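Local coordinates for protein transcriptional regulator URE2 (PDB 1K0D) that represses nitrogen catabolite genes by holding phosphorylated GATA activators in the cytoplasm, and acts as a glutathione peroxidase through its GST-like region, at residues Glu171-Leu176 with Val240-Lys245; Leu137-Phe142 with Ala148-Arg153; Leu41-Asn46 with Asn96-Glu101; Leu106-Ser109 with Asp114-Gln117. All coordinates share one frame; numbering follows the deposited sequence.

Contact 1: Glu171-Leu176 with Val240-Lys245; sequences ERREAL and VYKWTK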
loop_
_atom_site.group_PDB
_atom_site.type_symbol
_atom_site.label_atom_id
_atom_site.label_comp_id
_atom_site.label_asym_id
_atom_site.label_seq_id
_atom_site.Cartn_x
_atom_site.Cartn_y
_atom_site.Cartn_z
ATOM N N GLU B 171 9.221 -14.631 -17.252
ATOM C CA GLU B 171 9.107 -13.882 -18.503
ATOM C C GLU B 171 10.301 -12.964 -18.731
ATOM O O GLU B 171 10.735 -12.788 -19.868
ATOM C CB GLU B 171 7.823 -13.054 -18.526
ATOM C CG GLU B 171 6.554 -13.884 -18.531
ATOM C CD GLU B 171 5.307 -13.023 -18.571
ATOM O OE1 GLU B 171 5.115 -12.304 -19.575
ATOM O OE2 GLU B 171 4.524 -13.061 -17.597
ATOM N N ARG B 172 10.825 -12.373 -17.660
ATOM C CA ARG B 172 11.982 -11.485 -17.778
ATOM C C ARG B 172 13.186 -12.292 -18.261
ATOM O O ARG B 172 14.002 -11.809 -19.045
ATOM C CB ARG B 172 12.329 -10.860 -16.428
ATOM C CG ARG B 172 11.233 -10.041 -15.788
ATOM C CD ARG B 172 11.029 -8.719 -16.487
ATOM N NE ARG B 172 10.030 -7.931 -15.775
ATOM C CZ ARG B 172 8.748 -8.269 -15.668
ATOM N NH1 ARG B 172 8.305 -9.386 -16.237
ATOM N NH2 ARG B 172 7.913 -7.499 -14.982
ATOM N N ARG B 173 13.293 -13.523 -17.777
ATOM C CA ARG B 173 14.389 -14.398 -18.156
ATOM C C ARG B 173 14.251 -14.814 -19.616
ATOM O O ARG B 173 15.212 -14.770 -20.384
ATOM C CB ARG B 173 14.400 -15.626 -17.254
ATOM C CG ARG B 173 15.444 -16.657 -17.622
ATOM C CD ARG B 173 15.931 -17.360 -16.373
ATOM N NE ARG B 173 16.801 -16.481 -15.605
ATOM C CZ ARG B 173 16.907 -16.502 -14.284
ATOM N NH1 ARG B 173 17.729 -15.666 -13.674
ATOM N NH2 ARG B 173 16.180 -17.349 -13.573
ATOM N N GLU B 174 13.041 -15.211 -19.989
ATOM C CA GLU B 174 12.745 -15.630 -21.349
ATOM C C GLU B 174 13.134 -14.540 -22.345
ATOM O O GLU B 174 13.622 -14.828 -23.438
ATOM C CB GLU B 174 11.252 -15.940 -21.466
ATOM C CG GLU B 174 10.789 -16.330 -22.851
ATOM C CD GLU B 174 9.289 -16.560 -22.913
ATOM O OE1 GLU B 174 8.530 -15.638 -22.536
ATOM O OE2 GLU B 174 8.870 -17.658 -23.341
ATOM N N ALA B 175 12.923 -13.286 -21.956
ATOM C CA ALA B 175 13.238 -12.147 -22.813
ATOM C C ALA B 175 14.737 -11.941 -22.993
ATOM O O ALA B 175 15.181 -11.479 -24.045
ATOM C CB ALA B 175 12.604 -10.880 -22.247
ATOM N N LEU B 176 15.514 -12.274 -21.966
ATOM C CA LEU B 176 16.964 -12.120 -22.030
ATOM C C LEU B 176 17.602 -13.232 -22.844
ATOM O O LEU B 176 18.491 -12.981 -23.659
ATOM C CB LEU B 176 17.568 -12.102 -20.622
ATOM C CG LEU B 176 17.407 -10.796 -19.839
ATOM C CD1 LEU B 176 17.927 -10.978 -18.425
ATOM C CD2 LEU B 176 18.160 -9.678 -20.545
ATOM N N VAL B 240 11.672 -17.283 -8.063
ATOM C CA VAL B 240 11.613 -16.447 -6.865
ATOM C C VAL B 240 12.782 -16.816 -5.968
ATOM O O VAL B 240 13.333 -15.971 -5.266
ATOM C CB VAL B 240 10.291 -16.656 -6.080
ATOM C CG1 VAL B 240 10.357 -15.938 -4.742
ATOM C CG2 VAL B 240 9.121 -16.125 -6.892
ATOM N N TYR B 241 13.173 -18.086 -6.013
ATOM C CA TYR B 241 14.279 -18.554 -5.196
ATOM C C TYR B 241 15.603 -17.900 -5.579
ATOM O O TYR B 241 16.313 -17.396 -4.709
ATOM C CB TYR B 241 14.415 -20.074 -5.291
ATOM C CG TYR B 241 15.487 -20.613 -4.375
ATOM C CD1 TYR B 241 15.313 -20.602 -2.996
ATOM C CD2 TYR B 241 16.701 -21.074 -4.884
ATOM C CE1 TYR B 241 16.319 -21.030 -2.142
ATOM C CE2 TYR B 241 17.718 -21.505 -4.037
ATOM C CZ TYR B 241 17.518 -21.478 -2.668
ATOM O OH TYR B 241 18.521 -21.881 -1.819
ATOM N N LYS B 242 15.942 -17.909 -6.868
ATOM C CA LYS B 242 17.200 -17.301 -7.324
ATOM C C LYS B 242 17.209 -15.811 -6.980
ATOM O O LYS B 242 18.173 -15.276 -6.433
ATOM C CB LYS B 242 17.366 -17.437 -8.838
ATOM C CG LYS B 242 17.357 -18.845 -9.393
ATOM C CD LYS B 242 17.697 -18.791 -10.879
ATOM C CE LYS B 242 17.237 -20.027 -11.623
ATOM N NZ LYS B 242 15.753 -20.053 -11.728
ATOM N N TRP B 243 16.111 -15.164 -7.344
ATOM C CA TRP B 243 15.862 -13.747 -7.131
ATOM C C TRP B 243 16.111 -13.351 -5.670
ATOM O O TRP B 243 16.876 -12.428 -5.386
ATOM C CB TRP B 243 14.415 -13.499 -7.550
ATOM C CG TRP B 243 13.844 -12.149 -7.353
ATOM C CD1 TRP B 243 14.192 -11.002 -8.004
ATOM C CD2 TRP B 243 12.693 -11.833 -6.568
ATOM N NE1 TRP B 243 13.313 -9.991 -7.688
ATOM C CE2 TRP B 243 12.382 -10.476 -6.807
ATOM C CE3 TRP B 243 11.888 -12.568 -5.690
ATOM C CZ2 TRP B 243 11.293 -9.839 -6.199
ATOM C CZ3 TRP B 243 10.805 -11.934 -5.086
ATOM C CH2 TRP B 243 10.518 -10.584 -5.346
ATOM N N THR B 244 15.473 -14.057 -4.744
ATOM C CA THR B 244 15.641 -13.772 -3.324
ATOM C C THR B 244 17.077 -14.026 -2.874
ATOM O O THR B 244 17.626 -13.263 -2.079
ATOM C CB THR B 244 14.708 -14.646 -2.458
ATOM O OG1 THR B 244 13.389 -14.625 -3.010
ATOM C CG2 THR B 244 14.653 -14.110 -1.027
ATOM N N LYS B 245 17.692 -15.097 -3.374
ATOM C CA LYS B 245 19.072 -15.398 -2.991
ATOM C C LYS B 245 20.062 -14.356 -3.486
ATOM O O LYS B 245 21.040 -14.051 -2.805
ATOM C CB LYS B 245 19.489 -16.791 -3.476
ATOM C CG LYS B 245 19.043 -17.904 -2.535
ATOM C CD LYS B 245 19.530 -17.630 -1.116
ATOM C CE LYS B 245 19.180 -18.762 -0.159
ATOM N NZ LYS B 245 19.955 -20.006 -0.441
#
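Two cationic side chains, R173 and K242, make the whole of the meeting between helices 171-176 and 240-245, and their charges come first. NH2 of R173 lies 3.3 Å from NZ of K242, with the ammonium at the edge of the guanidinium and near its plane. Both atoms are donors, so the pair cannot bond directly. What reconciles them is E239, one residue before 240-245, whose OE2 forms salt bridges with R173 NH2 and K242 NZ alike; the shared carboxylate probably offsets much of the repulsion. R173 NH1 turns to another acceptor, the backbone oxygen of Y203.

The aliphatic end of the lysine also comes alongside the guanidinium nitrogen, K242 CD to R173 NH2 3.4 Å, and the two side chains run at a slant to each other. K242 runs extended until its last torsion, where a bend (chi4 70°) brings NZ round to the arginine. Both helices belong to the all-helical C-terminal domain of the GST fold, and their backbones are well separated here: the nearest CA atoms, of R173 and W243, are 11.1 Å apart. Only the ends of the two long side chains bridge this separation at the surface.

Within 240-245 the side chains also form hydrogen bonds. V240 O accepts from T244 N and, at 2.6 Å, from T244 OG1, the two donors arriving from opposite faces of the carbonyl plane. K245 NZ bonds Y241 OH at 2.7 Å.

Contact 2: Leu137-Phe142 with Ala148-Arg153; sequences LHFRYF and ASAVER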
loop_
_atom_site.group_PDB
_atom_site.type_symbol
_atom_site.label_atom_id
_atom_site.label_comp_id
_atom_site.label_asym_id
_atom_site.label_seq_id
_atom_site.Cartn_x
_atom_site.Cartn_y
_atom_site.Cartn_z
ATOM N N LEU B 137 -0.944 -16.752 8.619
ATOM C CA LEU B 137 -0.240 -16.994 9.873
ATOM C C LEU B 137 -1.228 -16.912 11.032
ATOM O O LEU B 137 -1.183 -17.728 11.952
ATOM C CB LEU B 137 0.883 -15.970 10.068
ATOM C CG LEU B 137 2.129 -16.126 9.186
ATOM C CD1 LEU B 137 3.005 -14.888 9.312
ATOM C CD2 LEU B 137 2.898 -17.376 9.594
ATOM N N HIS B 138 -2.127 -15.932 10.984
ATOM C CA HIS B 138 -3.106 -15.768 12.055
ATOM C C HIS B 138 -4.002 -16.991 12.267
ATOM O O HIS B 138 -4.095 -17.506 13.378
ATOM C CB HIS B 138 -4.000 -14.552 11.807
ATOM C CG HIS B 138 -5.049 -14.368 12.859
ATOM N ND1 HIS B 138 -4.758 -13.896 14.120
ATOM C CD2 HIS B 138 -6.366 -14.685 12.872
ATOM C CE1 HIS B 138 -5.848 -13.932 14.867
ATOM N NE2 HIS B 138 -6.839 -14.408 14.132
ATOM N N PHE B 139 -4.668 -17.454 11.214
ATOM C CA PHE B 139 -5.557 -18.601 11.357
ATOM C C PHE B 139 -4.833 -19.917 11.586
ATOM O O PHE B 139 -5.383 -20.843 12.177
ATOM C CB PHE B 139 -6.488 -18.714 10.146
ATOM C CG PHE B 139 -7.541 -17.645 10.104
ATOM C CD1 PHE B 139 -7.424 -16.559 9.238
ATOM C CD2 PHE B 139 -8.626 -17.696 10.978
ATOM C CE1 PHE B 139 -8.376 -15.534 9.246
ATOM C CE2 PHE B 139 -9.578 -16.682 10.992
ATOM C CZ PHE B 139 -9.451 -15.597 10.123
ATOM N N ARG B 140 -3.594 -20.001 11.128
ATOM C CA ARG B 140 -2.827 -21.215 11.318
ATOM C C ARG B 140 -2.327 -21.302 12.757
ATOM O O ARG B 140 -2.300 -22.386 13.338
ATOM C CB ARG B 140 -1.635 -21.243 10.352
ATOM C CG ARG B 140 -0.660 -22.396 10.584
ATOM C CD ARG B 140 -1.176 -23.702 10.002
ATOM N NE ARG B 140 -0.373 -24.851 10.421
ATOM C CZ ARG B 140 -0.410 -25.389 11.639
ATOM N NH1 ARG B 140 0.357 -26.432 11.931
ATOM N NH2 ARG B 140 -1.219 -24.891 12.566
ATOM N N TYR B 141 -1.970 -20.163 13.347
ATOM C CA TYR B 141 -1.417 -20.173 14.700
ATOM C C TYR B 141 -2.054 -19.378 15.838
ATOM O O TYR B 141 -1.945 -19.782 16.995
ATOM C CB TYR B 141 0.049 -19.739 14.657
ATOM C CG TYR B 141 0.937 -20.555 13.749
ATOM C CD1 TYR B 141 1.327 -20.068 12.500
ATOM C CD2 TYR B 141 1.411 -21.805 14.149
ATOM C CE1 TYR B 141 2.174 -20.806 11.670
ATOM C CE2 TYR B 141 2.254 -22.550 13.327
ATOM C CZ TYR B 141 2.629 -22.043 12.091
ATOM O OH TYR B 141 3.434 -22.793 11.266
ATOM N N PHE B 142 -2.702 -18.258 15.541
ATOM C CA PHE B 142 -3.207 -17.420 16.621
ATOM C C PHE B 142 -4.695 -17.161 16.792
ATOM O O PHE B 142 -5.080 -16.398 17.679
ATOM C CB PHE B 142 -2.490 -16.064 16.564
ATOM C CG PHE B 142 -1.005 -16.168 16.356
ATOM C CD1 PHE B 142 -0.450 -15.969 15.094
ATOM C CD2 PHE B 142 -0.158 -16.479 17.420
ATOM C CE1 PHE B 142 0.937 -16.079 14.889
ATOM C CE2 PHE B 142 1.233 -16.592 17.229
ATOM C CZ PHE B 142 1.778 -16.390 15.961
ATOM N N ALA B 148 -9.922 -24.599 9.530
ATOM C CA ALA B 148 -9.248 -25.135 8.350
ATOM C C ALA B 148 -9.588 -24.407 7.051
ATOM O O ALA B 148 -8.714 -24.199 6.204
ATOM C CB ALA B 148 -9.565 -26.625 8.198
ATOM N N SER B 149 -10.854 -24.035 6.878
ATOM C CA SER B 149 -11.256 -23.349 5.657
ATOM C C SER B 149 -10.589 -21.981 5.549
ATOM O O SER B 149 -10.296 -21.519 4.450
ATOM C CB SER B 149 -12.780 -23.206 5.592
ATOM O OG SER B 149 -13.292 -22.552 6.738
ATOM N N ALA B 150 -10.343 -21.340 6.687
ATOM C CA ALA B 150 -9.696 -20.033 6.692
ATOM C C ALA B 150 -8.219 -20.194 6.327
ATOM O O ALA B 150 -7.679 -19.425 5.531
ATOM C CB ALA B 150 -9.833 -19.384 8.062
ATOM N N VAL B 151 -7.572 -21.201 6.909
ATOM C CA VAL B 151 -6.160 -21.459 6.637
ATOM C C VAL B 151 -5.949 -21.694 5.151
ATOM O O VAL B 151 -5.079 -21.083 4.538
ATOM C CB VAL B 151 -5.641 -22.701 7.411
ATOM C CG1 VAL B 151 -4.202 -23.035 6.984
ATOM C CG2 VAL B 151 -5.692 -22.433 8.898
ATOM N N GLU B 152 -6.756 -22.577 4.576
ATOM C CA GLU B 152 -6.655 -22.900 3.156
ATOM C C GLU B 152 -6.920 -21.689 2.251
ATOM O O GLU B 152 -6.268 -21.518 1.224
ATOM C CB GLU B 152 -7.633 -24.030 2.818
ATOM C CG GLU B 152 -7.594 -24.483 1.371
ATOM C CD GLU B 152 -8.497 -25.682 1.106
ATOM O OE1 GLU B 152 -9.707 -25.610 1.418
ATOM O OE2 GLU B 152 -7.993 -26.698 0.580
ATOM N N ARG B 153 -7.878 -20.850 2.629
ATOM C CA ARG B 153 -8.196 -19.668 1.830
ATOM C C ARG B 153 -6.968 -18.768 1.673
ATOM O O ARG B 153 -6.584 -18.407 0.565
ATOM C CB ARG B 153 -9.333 -18.874 2.489
ATOM C CG ARG B 153 -9.587 -17.496 1.893
ATOM C CD ARG B 153 -10.667 -16.771 2.675
ATOM N NE ARG B 153 -10.754 -15.359 2.318
ATOM C CZ ARG B 153 -11.215 -14.900 1.158
ATOM N NH1 ARG B 153 -11.640 -15.743 0.229
ATOM N NH2 ARG B 153 -11.251 -13.596 0.934
#
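The F139 ring is held between a methyl group and an imidazole. Over one face lies A150 CB, 3.7 Å from the ring centroid and 19° off the normal, a CH-pi contact displaced toward the CG side of the ring; the shortest approach, CG of F139 to CB of A150, is 3.5 Å. On the opposite face H138 CD2, from the preceding residue of the same helix, sits over the ring centre. With CG anti to its own carbonyl carbon (chi1 -71°), F139 turns its ring toward A150.

The CB of F139 is where V151 joins in. Its CG2 branch lies 4.0 Å from F139 CB and 3.7 Å from F139 O, and so packs against backbone as much as side chain. This is a helical hairpin of the GST C-terminal domain: helix 112-142 ends, a short connection follows, and helix 148-176 returns, the axes of segments 137-142 and 148-153 lying at 142° and 8.5 Å apart. A150 meets the ring with its single methyl, and the ring lies close against the second helix. Along the first helix a wider pi-type turn spans 138-142.

R140 contributes at the margin, its CD lying 4.3 Å from V151 CG1. The hairpin is also part of the dimer interface, for F139 packs on Y154 of the second subunit and R153 on H138 of that subunit.

Contact 3: Leu41-Asn46 with Asn96-Glu101; sequences LGFHYN and NKYYKE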
loop_
_atom_site.group_PDB
_atom_site.type_symbol
_atom_site.label_atom_id
_atom_site.label_comp_id
_atom_site.label_asym_id
_atom_site.label_seq_id
_atom_site.Cartn_x
_atom_site.Cartn_y
_atom_site.Cartn_z
ATOM N N LEU B 41 20.647 2.385 0.775
ATOM C CA LEU B 41 20.834 3.766 0.354
ATOM C C LEU B 41 21.913 4.492 1.140
ATOM O O LEU B 41 22.214 5.648 0.854
ATOM C CB LEU B 41 19.512 4.537 0.464
ATOM C CG LEU B 41 18.409 4.027 -0.465
ATOM C CD1 LEU B 41 17.108 4.735 -0.149
ATOM C CD2 LEU B 41 18.804 4.252 -1.912
ATOM N N GLY B 42 22.493 3.818 2.129
ATOM C CA GLY B 42 23.541 4.438 2.924
ATOM C C GLY B 42 23.045 5.405 3.984
ATOM O O GLY B 42 23.812 6.212 4.502
ATOM N N PHE B 43 21.761 5.335 4.310
ATOM C CA PHE B 43 21.197 6.213 5.324
ATOM C C PHE B 43 21.520 5.660 6.710
ATOM O O PHE B 43 21.280 4.486 7.001
ATOM C CB PHE B 43 19.679 6.341 5.127
ATOM C CG PHE B 43 19.283 7.214 3.949
ATOM C CD1 PHE B 43 18.257 6.825 3.086
ATOM C CD2 PHE B 43 19.920 8.430 3.715
ATOM C CE1 PHE B 43 17.870 7.635 2.005
ATOM C CE2 PHE B 43 19.539 9.248 2.634
ATOM C CZ PHE B 43 18.509 8.843 1.781
ATOM N N HIS B 44 22.083 6.512 7.561
ATOM C CA HIS B 44 22.451 6.111 8.914
ATOM C C HIS B 44 21.241 6.233 9.836
ATOM O O HIS B 44 20.628 7.294 9.931
ATOM C CB HIS B 44 23.619 6.975 9.398
ATOM C CG HIS B 44 24.879 6.768 8.611
ATOM N ND1 HIS B 44 25.624 5.611 8.691
ATOM C CD2 HIS B 44 25.495 7.548 7.690
ATOM C CE1 HIS B 44 26.644 5.687 7.853
ATOM N NE2 HIS B 44 26.589 6.852 7.233
ATOM N N TYR B 45 20.903 5.143 10.515
ATOM C CA TYR B 45 19.730 5.136 11.380
ATOM C C TYR B 45 19.892 4.376 12.690
ATOM O O TYR B 45 20.816 3.588 12.858
ATOM C CB TYR B 45 18.553 4.529 10.612
ATOM C CG TYR B 45 18.734 3.058 10.292
ATOM C CD1 TYR B 45 18.114 2.075 11.065
ATOM C CD2 TYR B 45 19.535 2.646 9.225
ATOM C CE1 TYR B 45 18.281 0.718 10.785
ATOM C CE2 TYR B 45 19.711 1.286 8.936
ATOM C CZ TYR B 45 19.078 0.331 9.724
ATOM O OH TYR B 45 19.248 -1.012 9.459
ATOM N N ASN B 46 18.963 4.626 13.606
ATOM C CA ASN B 46 18.919 3.966 14.909
ATOM C C ASN B 46 17.565 3.269 14.981
ATOM O O ASN B 46 16.539 3.859 14.628
ATOM C CB ASN B 46 19.010 4.992 16.038
ATOM C CG ASN B 46 18.778 4.373 17.409
ATOM O OD1 ASN B 46 18.459 5.074 18.376
ATOM N ND2 ASN B 46 18.945 3.056 17.502
ATOM N N ASN B 96 12.926 8.790 -3.011
ATOM C CA ASN B 96 12.685 10.137 -3.533
ATOM C C ASN B 96 13.745 11.087 -2.985
ATOM O O ASN B 96 14.320 11.883 -3.728
ATOM C CB ASN B 96 11.290 10.639 -3.139
ATOM C CG ASN B 96 10.243 10.313 -4.185
ATOM O OD1 ASN B 96 10.169 10.964 -5.229
ATOM N ND2 ASN B 96 9.436 9.293 -3.920
ATOM N N LYS B 97 14.008 10.975 -1.687
ATOM C CA LYS B 97 14.994 11.820 -1.026
ATOM C C LYS B 97 16.402 11.563 -1.549
ATOM O O LYS B 97 17.133 12.505 -1.855
ATOM C CB LYS B 97 14.967 11.589 0.487
ATOM C CG LYS B 97 15.803 12.593 1.258
ATOM C CD LYS B 97 15.588 12.487 2.753
ATOM C CE LYS B 97 16.302 13.621 3.475
ATOM N NZ LYS B 97 16.004 13.625 4.929
ATOM N N TYR B 98 16.781 10.290 -1.642
ATOM C CA TYR B 98 18.105 9.925 -2.134
ATOM C C TYR B 98 18.327 10.509 -3.525
ATOM O O TYR B 98 19.384 11.066 -3.826
ATOM C CB TYR B 98 18.261 8.403 -2.215
ATOM C CG TYR B 98 19.662 7.984 -2.615
ATOM C CD1 TYR B 98 20.656 7.821 -1.651
ATOM C CD2 TYR B 98 20.017 7.843 -3.962
ATOM C CE1 TYR B 98 21.963 7.542 -2.005
ATOM C CE2 TYR B 98 21.339 7.560 -4.333
ATOM C CZ TYR B 98 22.305 7.416 -3.341
ATOM O OH TYR B 98 23.615 7.177 -3.666
ATOM N N TYR B 99 17.316 10.364 -4.371
ATOM C CA TYR B 99 17.391 10.854 -5.730
ATOM C C TYR B 99 17.519 12.365 -5.839
ATOM O O TYR B 99 18.329 12.860 -6.622
ATOM C CB TYR B 99 16.171 10.399 -6.521
ATOM C CG TYR B 99 16.099 11.001 -7.908
ATOM C CD1 TYR B 99 17.146 10.832 -8.820
ATOM C CD2 TYR B 99 14.988 11.741 -8.309
ATOM C CE1 TYR B 99 17.085 11.381 -10.094
ATOM C CE2 TYR B 99 14.916 12.296 -9.583
ATOM C CZ TYR B 99 15.967 12.110 -10.470
ATOM O OH TYR B 99 15.885 12.637 -11.735
ATOM N N LYS B 100 16.738 13.111 -5.068
ATOM C CA LYS B 100 16.838 14.556 -5.186
ATOM C C LYS B 100 18.136 15.069 -4.579
ATOM O O LYS B 100 18.633 16.122 -4.972
ATOM C CB LYS B 100 15.631 15.258 -4.549
ATOM C CG LYS B 100 15.677 15.392 -3.041
ATOM C CD LYS B 100 14.704 16.464 -2.578
ATOM C CE LYS B 100 15.043 17.813 -3.212
ATOM N NZ LYS B 100 14.048 18.870 -2.873
ATOM N N GLU B 101 18.699 14.324 -3.633
ATOM C CA GLU B 101 19.949 14.744 -3.010
ATOM C C GLU B 101 21.189 14.400 -3.837
ATOM O O GLU B 101 22.130 15.192 -3.902
ATOM C CB GLU B 101 20.090 14.129 -1.618
ATOM C CG GLU B 101 19.013 14.576 -0.639
ATOM C CD GLU B 101 19.288 14.129 0.786
ATOM O OE1 GLU B 101 19.503 12.916 1.011
ATOM O OE2 GLU B 101 19.282 14.995 1.685
#
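L41 opens the contact by laying its CD2 methyl over one face of the Y98 ring, 4.2 Å from the centroid and 24° off the normal, a CH-pi contact. The methyl is offset toward the CG side of the ring, where CD2 of L41 is 3.9 Å from CG of Y98. The backbone of L41 takes part too: its O approaches Y98 CE1 at 3.4 Å, near the hydroxyl-bearing end of the ring. Y98 presents itself in this way because its CG stands anti to the backbone N (chi1 -175°).

G42 follows with positive phi in a Schellman motif that ends helix 29-40 and leads into the loop before strand 45-49. F43 then points back toward helix 96-101. Its CZ lies 4.0 Å from Y98 CB and close to the edge of the tyrosine ring, while E101 OE1 approaches F43 CE2 at the edge of the phenyl ring, at 4.0 Å. Beyond F43 the chain enters strand 45-49.

In the thioredoxin-like N-terminal domain, the loop that returns helix 29-40 to strand 45-49, closing the beta-alpha-beta unit, thus packs against helix 87-102, where L94 touches both L41 and F43. N46 pairs by backbone hydrogen bonds with Y20 and L22 of strand 20-24.

Contact 4: Leu106-Ser109 with Asp114-Gln117; sequences LLWS and DQSQ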
loop_
_atom_site.group_PDB
_atom_site.type_symbol
_atom_site.label_atom_id
_atom_site.label_comp_id
_atom_site.label_asym_id
_atom_site.label_seq_id
_atom_site.Cartn_x
_atom_site.Cartn_y
_atom_site.Cartn_z
ATOM N N LEU B 106 19.008 5.560 -7.228
ATOM C CA LEU B 106 19.373 4.229 -6.751
ATOM C C LEU B 106 18.115 3.480 -6.284
ATOM O O LEU B 106 17.304 4.034 -5.545
ATOM C CB LEU B 106 20.364 4.364 -5.592
ATOM C CG LEU B 106 21.442 3.299 -5.386
ATOM C CD1 LEU B 106 22.130 3.551 -4.045
ATOM C CD2 LEU B 106 20.833 1.909 -5.412
ATOM N N LEU B 107 17.962 2.231 -6.723
ATOM C CA LEU B 107 16.814 1.393 -6.363
ATOM C C LEU B 107 15.492 2.031 -6.808
ATOM O O LEU B 107 14.414 1.625 -6.371
ATOM C CB LEU B 107 16.769 1.184 -4.844
ATOM C CG LEU B 107 17.999 0.647 -4.105
ATOM C CD1 LEU B 107 17.735 0.678 -2.613
ATOM C CD2 LEU B 107 18.306 -0.769 -4.556
ATOM N N TRP B 108 15.578 3.004 -7.704
ATOM C CA TRP B 108 14.396 3.739 -8.142
ATOM C C TRP B 108 14.563 4.048 -9.631
ATOM O O TRP B 108 15.262 3.326 -10.348
ATOM C CB TRP B 108 14.335 5.020 -7.292
ATOM C CG TRP B 108 13.120 5.922 -7.389
ATOM C CD1 TRP B 108 13.136 7.293 -7.418
ATOM C CD2 TRP B 108 11.739 5.542 -7.385
ATOM N NE1 TRP B 108 11.859 7.783 -7.429
ATOM C CE2 TRP B 108 10.979 6.735 -7.410
ATOM C CE3 TRP B 108 11.068 4.316 -7.359
ATOM C CZ2 TRP B 108 9.583 6.737 -7.411
ATOM C CZ3 TRP B 108 9.677 4.315 -7.359
ATOM C CH2 TRP B 108 8.949 5.520 -7.386
ATOM N N SER B 109 13.920 5.112 -10.100
ATOM C CA SER B 109 14.039 5.498 -11.496
ATOM C C SER B 109 13.606 6.942 -11.675
ATOM O O SER B 109 12.698 7.412 -10.987
ATOM C CB SER B 109 13.181 4.598 -12.379
ATOM O OG SER B 109 13.305 4.967 -13.746
ATOM N N ASP B 114 8.763 3.938 -15.536
ATOM C CA ASP B 114 9.398 2.945 -14.670
ATOM C C ASP B 114 8.888 3.066 -13.233
ATOM O O ASP B 114 8.623 2.060 -12.583
ATOM C CB ASP B 114 10.920 3.110 -14.694
ATOM C CG ASP B 114 11.542 2.587 -15.975
ATOM O OD1 ASP B 114 12.758 2.793 -16.176
ATOM O OD2 ASP B 114 10.818 1.962 -16.776
ATOM N N GLN B 115 8.753 4.295 -12.746
ATOM C CA GLN B 115 8.261 4.510 -11.392
ATOM C C GLN B 115 6.877 3.904 -11.197
ATOM O O GLN B 115 6.596 3.348 -10.138
ATOM C CB GLN B 115 8.201 6.001 -11.056
ATOM C CG GLN B 115 9.554 6.681 -10.980
ATOM C CD GLN B 115 9.443 8.166 -10.698
ATOM O OE1 GLN B 115 10.449 8.874 -10.648
ATOM N NE2 GLN B 115 8.219 8.644 -10.507
ATOM N N SER B 116 6.016 4.006 -12.209
ATOM C CA SER B 116 4.669 3.451 -12.100
ATOM C C SER B 116 4.711 1.925 -12.053
ATOM O O SER B 116 3.841 1.293 -11.451
ATOM C CB SER B 116 3.793 3.906 -13.273
ATOM O OG SER B 116 4.103 3.201 -14.466
ATOM N N GLN B 117 5.712 1.329 -12.695
ATOM C CA GLN B 117 5.838 -0.122 -12.679
ATOM C C GLN B 117 6.354 -0.544 -11.307
ATOM O O GLN B 117 5.885 -1.530 -10.729
ATOM C CB GLN B 117 6.791 -0.600 -13.774
ATOM C CG GLN B 117 6.313 -0.314 -15.198
ATOM C CD GLN B 117 4.864 -0.722 -15.435
ATOM O OE1 GLN B 117 3.931 0.068 -15.230
ATOM N NE2 GLN B 117 4.668 -1.960 -15.858
#
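This is a local contact of mixed character, in which the linker after helix 87-102 folds against the first turns of helix 112-142. Its apolar half is W108 with Q115. The glutamine's aliphatic stem crosses the indole at about a right angle, and its CG lies over one face of the six-membered ring, 3.9 Å from the centroid and 22° off the normal. The nearest indole atom is W108 CZ2, 3.6 Å from Q115 CG. Extended beyond CG, the side chain carries its amide along the indole, the two planes only 13° apart.

In the GST fold such a linker joins the thioredoxin-like domain to the helical one, and W108 touches both sides: L92 and V95 of helix 87-102, and I118 and N119 of helix 112-142.

The polar half lies at S109, whose OG, anti to its backbone N (chi1 -180°), turns toward D114. It donates a weak hydrogen bond of 3.3 Å to D114 OD1, and D114 CB lies nearer still, 3.2 Å from S109 OG. That oxygen also accepts from the backbone N of D111, so the hydroxyl serves D111, just before the helix, as well as D114.

Read along the chain, the four contacts follow the two-domain plan of a glutathione transferase. Contact 3 belongs to the N-terminal domain and contact 4 to the linker and the start of the helical domain; they touch, with Y98 CE2 3.6 Å from L106 CB and L41 CD2 3.8 Å from L107 CD1, apolar packing that joins the two. Contacts 2 and 4 share helix 112-142, their centres 35 Å apart, whereas contacts 1 and 2 share helix 148-176 with centres 30 Å apart. Contacts 2, 3 and 4 reach the second subunit. All four lie away from the glutathione-binding residues; in contact 2 the F139 side chain is about 14 Å from a bound glutathione.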